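Local coordinates for ABC transporter periplasmic-binding protein YTFQ (Escherichia coli, PDB 2VK2), which binds alpha- and beta-galactofuranose in the periplasm as the solute-binding component of the YtfQRT-YjfF ABC transporter, at residues E177-F182 and K190-V195. Residues are numbered along the deposited sequence; the frame is centred on the assembly and turned at random.
Sequences EVMESF and KNICMV
Met-179 and Val-195 illustrate how a methionine can bridge from a helix to a strand and the loop leading into it when the two backbones stay well apart, the CA atoms of Met-179 and Val-195 being 8.5 Å from each other. Starting from CB, the methionine runs outward with CG anti to the backbone N (chi1 -170°); neither CB nor CG comes close to residues 190-195. A bend at chi2 (66°) brings SD to Val-195 and CE to Ile-192. Contact begins at the sulfur: SD lies 4.0 Å from Val-195 CG2, with the two side chains crossing at a slant. Beyond it, the methyl CE meets Ile-192 CD1 at 4.1 Å, tip to tip. That same CD1 also packs against the next turn of the helix, 4.3 Å from Phe-182 CB and 4.0 Å from Phe-182 O. No hydrogen bond joins the segments; the contact is apolar and buried. Val-132 and Leu-134 of strand 129-135 touch the side chain of Phe-182, while Ala-206 and Val-203 of helix 200-212 close the core beside Met-179 and Val-195. Helix 172-185 is the connection of a beta-alpha-beta crossover from edge strand 160-167 to strand 194-197, passing over strand 129-135, which lies between them in the sheet.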
loop_
_atom_site.group_PDB
_atom_site.type_symbol
_atom_site.label_atom_id
_atom_site.label_comp_id
_atom_site.label_asym_id
_atom_site.label_seq_id
_atom_site.Cartn_x
_atom_site.Cartn_y
_atom_site.Cartn_z
ATOM N N GLU A 177 -3.647 15.386 -9.834
ATOM C CA GLU A 177 -3.010 15.913 -11.044
ATOM C C GLU A 177 -3.175 14.963 -12.230
ATOM O O GLU A 177 -3.537 15.384 -13.331
ATOM C CB GLU A 177 -1.526 16.164 -10.775
ATOM C CG GLU A 177 -0.722 16.685 -11.957
ATOM C CD GLU A 177 0.767 16.689 -11.678
ATOM O OE1 GLU A 177 1.158 17.072 -10.556
ATOM O OE2 GLU A 177 1.547 16.304 -12.575
ATOM N N VAL A 178 -2.911 13.681 -12.001
ATOM C CA VAL A 178 -3.017 12.688 -13.063
ATOM C C VAL A 178 -4.477 12.490 -13.482
ATOM O O VAL A 178 -4.772 12.411 -14.675
ATOM C CB VAL A 178 -2.367 11.352 -12.649
ATOM C CG1 VAL A 178 -2.593 10.287 -13.710
ATOM C CG2 VAL A 178 -0.876 11.555 -12.405
ATOM N N MET A 179 -5.390 12.434 -12.515
ATOM C CA MET A 179 -6.815 12.321 -12.835
ATOM C C MET A 179 -7.302 13.510 -13.666
ATOM O O MET A 179 -8.086 13.331 -14.597
ATOM C CB MET A 179 -7.673 12.188 -11.573
ATOM C CG MET A 179 -9.132 11.828 -11.848
ATOM S SD MET A 179 -9.311 10.179 -12.552
ATOM C CE MET A 179 -11.007 10.235 -13.129
ATOM N N GLU A 180 -6.842 14.716 -13.328
ATOM C CA GLU A 180 -7.166 15.910 -14.119
ATOM C C GLU A 180 -6.757 15.731 -15.580
ATOM O O GLU A 180 -7.517 16.070 -16.487
ATOM C CB GLU A 180 -6.484 17.154 -13.545
ATOM C CG GLU A 180 -7.121 17.691 -12.269
ATOM C CD GLU A 180 -6.269 18.740 -11.566
ATOM O OE1 GLU A 180 -5.063 18.856 -11.874
ATOM O OE2 GLU A 180 -6.808 19.455 -10.694
ATOM N N SER A 181 -5.561 15.188 -15.803
ATOM C CA SER A 181 -5.072 14.942 -17.161
ATOM C C SER A 181 -5.910 13.881 -17.878
ATOM O O SER A 181 -6.179 14.007 -19.072
ATOM C CB SER A 181 -3.593 14.539 -17.152
ATOM O OG SER A 181 -3.414 13.196 -16.741
ATOM N N PHE A 182 -6.317 12.840 -17.152
ATOM C CA PHE A 182 -7.180 11.800 -17.718
ATOM C C PHE A 182 -8.541 12.367 -18.125
ATOM O O PHE A 182 -9.050 12.057 -19.200
ATOM C CB PHE A 182 -7.404 10.650 -16.726
ATOM C CG PHE A 182 -6.184 9.790 -16.460
ATOM C CD1 PHE A 182 -5.045 9.840 -17.262
ATOM C CD2 PHE A 182 -6.211 8.884 -15.410
ATOM C CE1 PHE A 182 -3.952 9.023 -16.992
ATOM C CE2 PHE A 182 -5.127 8.060 -15.148
ATOM C CZ PHE A 182 -3.999 8.133 -15.935
ATOM N N LYS A 190 -16.279 12.446 -19.537
ATOM C CA LYS A 190 -17.504 11.757 -19.963
ATOM C C LYS A 190 -17.255 10.353 -20.513
ATOM O O LYS A 190 -18.152 9.510 -20.485
ATOM C CB LYS A 190 -18.266 12.588 -21.001
ATOM C CG LYS A 190 -18.843 13.882 -20.448
ATOM C CD LYS A 190 -19.658 14.624 -21.496
ATOM N N ASN A 191 -16.042 10.101 -21.006
ATOM C CA ASN A 191 -15.678 8.783 -21.520
ATOM C C ASN A 191 -15.043 7.878 -20.454
ATOM O O ASN A 191 -14.487 6.832 -20.783
ATOM C CB ASN A 191 -14.732 8.933 -22.720
ATOM C CG ASN A 191 -14.622 7.664 -23.548
ATOM O OD1 ASN A 191 -15.619 6.988 -23.809
ATOM N ND2 ASN A 191 -13.405 7.340 -23.972
ATOM N N ILE A 192 -15.136 8.276 -19.185
ATOM C CA ILE A 192 -14.609 7.490 -18.068
ATOM C C ILE A 192 -15.761 6.947 -17.225
ATOM O O ILE A 192 -16.651 7.703 -16.836
ATOM C CB ILE A 192 -13.695 8.342 -17.164
ATOM C CG1 ILE A 192 -12.528 8.923 -17.970
ATOM C CG2 ILE A 192 -13.176 7.505 -15.993
ATOM C CD1 ILE A 192 -11.646 9.864 -17.177
ATOM N N CYS A 193 -15.730 5.643 -16.951
ATOM C CA CYS A 193 -16.730 4.964 -16.118
ATOM C C CYS A 193 -16.248 4.786 -14.676
ATOM O O CYS A 193 -17.040 4.881 -13.737
ATOM C CB CYS A 193 -17.081 3.600 -16.737
ATOM S SG CYS A 193 -17.728 2.309 -15.622
ATOM N N MET A 194 -14.953 4.534 -14.501
ATOM C CA MET A 194 -14.414 4.179 -13.196
ATOM C C MET A 194 -12.931 4.519 -13.102
ATOM O O MET A 194 -12.190 4.386 -14.080
ATOM C CB MET A 194 -14.639 2.682 -12.958
ATOM C CG MET A 194 -14.153 2.150 -11.621
ATOM S SD MET A 194 -12.579 1.282 -11.755
ATOM C CE MET A 194 -12.447 0.604 -10.100
ATOM N N VAL A 195 -12.513 4.975 -11.925
ATOM C CA VAL A 195 -11.095 5.130 -11.618
ATOM C C VAL A 195 -10.687 4.058 -10.615
ATOM O O VAL A 195 -11.329 3.887 -9.575
ATOM C CB VAL A 195 -10.732 6.550 -11.097
ATOM C CG1 VAL A 195 -11.614 6.967 -9.918
ATOM C CG2 VAL A 195 -9.251 6.623 -10.718
#